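Phosphate ABC transporter, phosphate-binding protein (Clostridium perfringens, PDB 4Q8R) probably captures phosphate with high affinity outside the cell membrane and delivers it to an ABC-type phosphate transporter. Local coordinates at residues 43-48 / 56-61. Sequence-based numbering, arbitrary orientation.
With ZN (zinc ion), chain F; PO4 (phosphate ion), chain B.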
ATOM      1  N   ALA A  43       2.834   1.842  12.528  1.00 21.86           N
ATOM      2  CA  ALA A  43       2.792   2.937  13.474  1.00 23.39           C
ATOM      3  C   ALA A  43       1.351   3.456  13.657  1.00 23.27           C
ATOM      4  O   ALA A  43       0.960   3.881  14.736  1.00 22.82           O
ATOM      5  CB  ALA A  43       3.703   4.047  13.043  1.00 25.13           C
ATOM      6  N   GLY A  44       0.578   3.468  12.587  1.00 23.65           N
ATOM      7  CA  GLY A  44      -0.798   3.918  12.759  1.00 22.38           C
ATOM      8  C   GLY A  44      -1.626   2.927  13.602  1.00 21.73           C
ATOM      9  O   GLY A  44      -2.422   3.334  14.425  1.00 23.72           O
ATOM     10  N   ILE A  45      -1.412   1.643  13.409  1.00 21.71           N
ATOM     11  CA  ILE A  45      -2.059   0.597  14.195  1.00 23.12           C
ATOM     12  C   ILE A  45      -1.690   0.756  15.650  1.00 24.77           C
ATOM     13  O   ILE A  45      -2.581   0.696  16.551  1.00 26.95           O
ATOM     14  CB  ILE A  45      -1.731  -0.811  13.715  1.00 23.39           C
ATOM     15  CG1 ILE A  45      -2.336  -1.081  12.322  1.00 24.04           C
ATOM     16  CG2 ILE A  45      -2.220  -1.851  14.684  1.00 24.96           C
ATOM     17  CD1 ILE A  45      -1.726  -2.253  11.609  1.00 24.22           C
ATOM     18  N   LYS A  46      -0.407   0.948  15.914  1.00 23.74           N
ATOM     19  CA  LYS A  46       0.022   1.183  17.292  1.00 24.96           C
ATOM     20  C   LYS A  46      -0.557   2.454  17.906  1.00 25.52           C
ATOM     21  O   LYS A  46      -0.949   2.467  19.123  1.00 28.32           O
ATOM     22  CB  LYS A  46       1.546   1.294  17.295  1.00 25.54           C
ATOM     23  CG  LYS A  46       2.107   1.524  18.667  1.00 35.14           C
ATOM     24  CD  LYS A  46       1.799   0.328  19.533  1.00 41.33           C
ATOM     25  CE  LYS A  46       2.770  -0.835  19.397  1.00 46.86           C
ATOM     26  NZ  LYS A  46       2.868  -1.195  20.807  1.00 52.85           N
ATOM     27  N   ASN A  47      -0.678   3.519  17.103  1.00 24.04           N
ATOM     28  CA  ASN A  47      -1.334   4.725  17.591  1.00 26.86           C
ATOM     29  C   ASN A  47      -2.820   4.482  17.946  1.00 26.52           C
ATOM     30  O   ASN A  47      -3.340   4.999  18.966  1.00 26.04           O
ATOM     31  CB  ASN A  47      -1.248   5.856  16.590  1.00 23.60           C
ATOM     32  CG  ASN A  47       0.097   6.541  16.587  1.00 24.92           C
ATOM     33  OD1 ASN A  47       0.882   6.413  17.547  1.00 29.50           O
ATOM     34  ND2 ASN A  47       0.362   7.316  15.529  1.00 25.94           N
ATOM     35  N   ALA A  48      -3.498   3.661  17.162  1.00 25.82           N
ATOM     36  CA  ALA A  48      -4.867   3.274  17.508  1.00 27.10           C
ATOM     37  C   ALA A  48      -4.930   2.394  18.770  1.00 31.65           C
ATOM     38  O   ALA A  48      -5.803   2.612  19.603  1.00 31.49           O
ATOM     39  CB  ALA A  48      -5.559   2.594  16.327  1.00 28.12           C
ATOM     40  N   GLY A  56      -6.729   4.213  13.135  1.00 23.75           N
ATOM     41  CA  GLY A  56      -5.509   3.803  12.414  1.00 23.54           C
ATOM     42  C   GLY A  56      -5.873   3.362  10.997  1.00 24.35           C
ATOM     43  O   GLY A  56      -6.889   2.721  10.774  1.00 27.37           O
ATOM     44  N   MET A  57      -5.041   3.728  10.035  1.00 22.67           N
ATOM     45  CA  MET A  57      -5.158   3.214   8.722  1.00 23.15           C
ATOM     46  C   MET A  57      -4.069   2.222   8.437  1.00 21.83           C
ATOM     47  O   MET A  57      -2.862   2.520   8.675  1.00 22.85           O
ATOM     48  CB  MET A  57      -5.363   4.306   7.693  1.00 28.96           C
ATOM     49  CG  MET A  57      -4.334   5.320   7.502  1.00 35.03           C
ATOM     50  SD  MET A  57      -4.874   6.824   6.578  1.00 28.60           S
ATOM     51  CE  MET A  57      -3.217   7.602   6.788  1.00 27.96           C
ATOM     52  N   ALA A  58      -4.480   1.055   7.955  1.00 23.68           N
ATOM     53  CA  ALA A  58      -3.535  -0.036   7.644  1.00 23.56           C
ATOM     54  C   ALA A  58      -3.758  -0.579   6.239  1.00 24.57           C
ATOM     55  O   ALA A  58      -4.933  -0.656   5.732  1.00 24.50           O
ATOM     56  CB  ALA A  58      -3.700  -1.116   8.616  1.00 25.89           C
ATOM     57  N   SER A  59      -2.675  -1.000   5.626  1.00 22.87           N
ATOM     58  CA  SER A  59      -2.708  -1.606   4.282  1.00 24.54           C
ATOM     59  C   SER A  59      -2.272  -3.071   4.352  1.00 25.82           C
ATOM     60  O   SER A  59      -1.790  -3.691   3.369  1.00 25.82           O
ATOM     61  CB  SER A  59      -1.837  -0.813   3.349  1.00 21.66           C
ATOM     62  OG  SER A  59      -0.478  -0.886   3.726  1.00 19.52           O
ATOM     63  N   ARG A  60      -2.437  -3.661   5.537  1.00 28.52           N
ATOM     64  CA  ARG A  60      -2.277  -5.105   5.750  1.00 30.48           C
ATOM     65  C   ARG A  60      -3.317  -5.516   6.784  1.00 31.79           C
ATOM     66  O   ARG A  60      -3.886  -4.636   7.464  1.00 29.28           O
ATOM     67  CB  ARG A  60      -0.877  -5.466   6.298  1.00 31.29           C
ATOM     68  CG  ARG A  60      -0.509  -4.741   7.572  1.00 27.56           C
ATOM     69  CD  ARG A  60       0.573  -5.499   8.284  1.00 30.98           C
ATOM     70  NE  ARG A  60       1.174  -4.788   9.387  1.00 30.63           N
ATOM     71  CZ  ARG A  60       0.733  -4.807  10.628  1.00 28.40           C
ATOM     72  NH1 ARG A  60      -0.374  -5.500  10.934  1.00 30.76           N
ATOM     73  NH2 ARG A  60       1.428  -4.180  11.570  1.00 29.55           N
ATOM     74  N   ASP A  61      -3.565  -6.801   6.915  1.00 33.75           N
ATOM     75  CA  ASP A  61      -4.421  -7.232   7.988  1.00 33.13           C
ATOM     76  C   ASP A  61      -3.723  -6.992   9.346  1.00 34.53           C
ATOM     77  O   ASP A  61      -2.501  -6.896   9.421  1.00 36.28           O
ATOM     78  CB  ASP A  61      -4.739  -8.688   7.868  1.00 38.40           C
ATOM     79  CG  ASP A  61      -5.968  -9.043   8.606  1.00 39.69           C
ATOM     80  OD1 ASP A  61      -6.588  -8.189   9.294  1.00 43.76           O
ATOM     81  OD2 ASP A  61      -6.326 -10.189   8.513  1.00 47.89           O
TER
HETATM   82 ZN    ZN F 305      -8.299  -8.600  10.284  0.80 35.63          ZN
HETATM   83  P   PO4 B 301       2.176   1.448   4.083  1.00 18.74           P
HETATM   84  O1  PO4 B 301       1.915   0.847   5.473  1.00 19.76           O
HETATM   85  O2  PO4 B 301       2.742   2.848   4.186  1.00 18.95           O
HETATM   86  O3  PO4 B 301       3.015   0.492   3.246  1.00 17.99           O
HETATM   87  O4  PO4 B 301       0.794   1.510   3.350  1.00 19.61           O
HETATM   88  O   HOH W   1      -8.957  -8.624   8.656  1.00 57.84           O
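I45 lays its CD1 over one face of the R60 guanidinium, 3.3 Å above the plane and nearer the edge of the group than its centre. With CG1 anti to the carbonyl carbon (chi1 -67°) and chi2 at 162°, the extended CG1-CD1 branch reaches both R60 and A58; I45 CD1 is 3.8 Å from A58 CB. L71 of strand 71-86 touches I45 as well. The R60 guanidinium is held by polar partners: R60 NH1 donates a hydrogen bond to D61 O at 3.0 Å, nearly in the guanidinium plane, and forms a salt bridge with E66, while R60 NH2 is hydrogen-bonded to S42 OG. These bonds probably fix the flat group against the isoleucine. At the other end the backbones come close, with G44 O 3.7 Å from G56 CA, where neither residue has a side chain. A48 CB sits 3.8 Å from G56 N. Beyond A58 the chain leaves the strand, and S59 OG donates to PO4 O4 at 2.7 Å. D61 OD1 binds zinc, together with E73. The axes of helix 43-48 and strand 56-58 run roughly antiparallel (148°). Helix 41-50 makes the beta-alpha-beta crossover from strand 34-38 to strand 55-58, with strand 6-10 between them, beside the phosphate in this periplasmic binding protein fold.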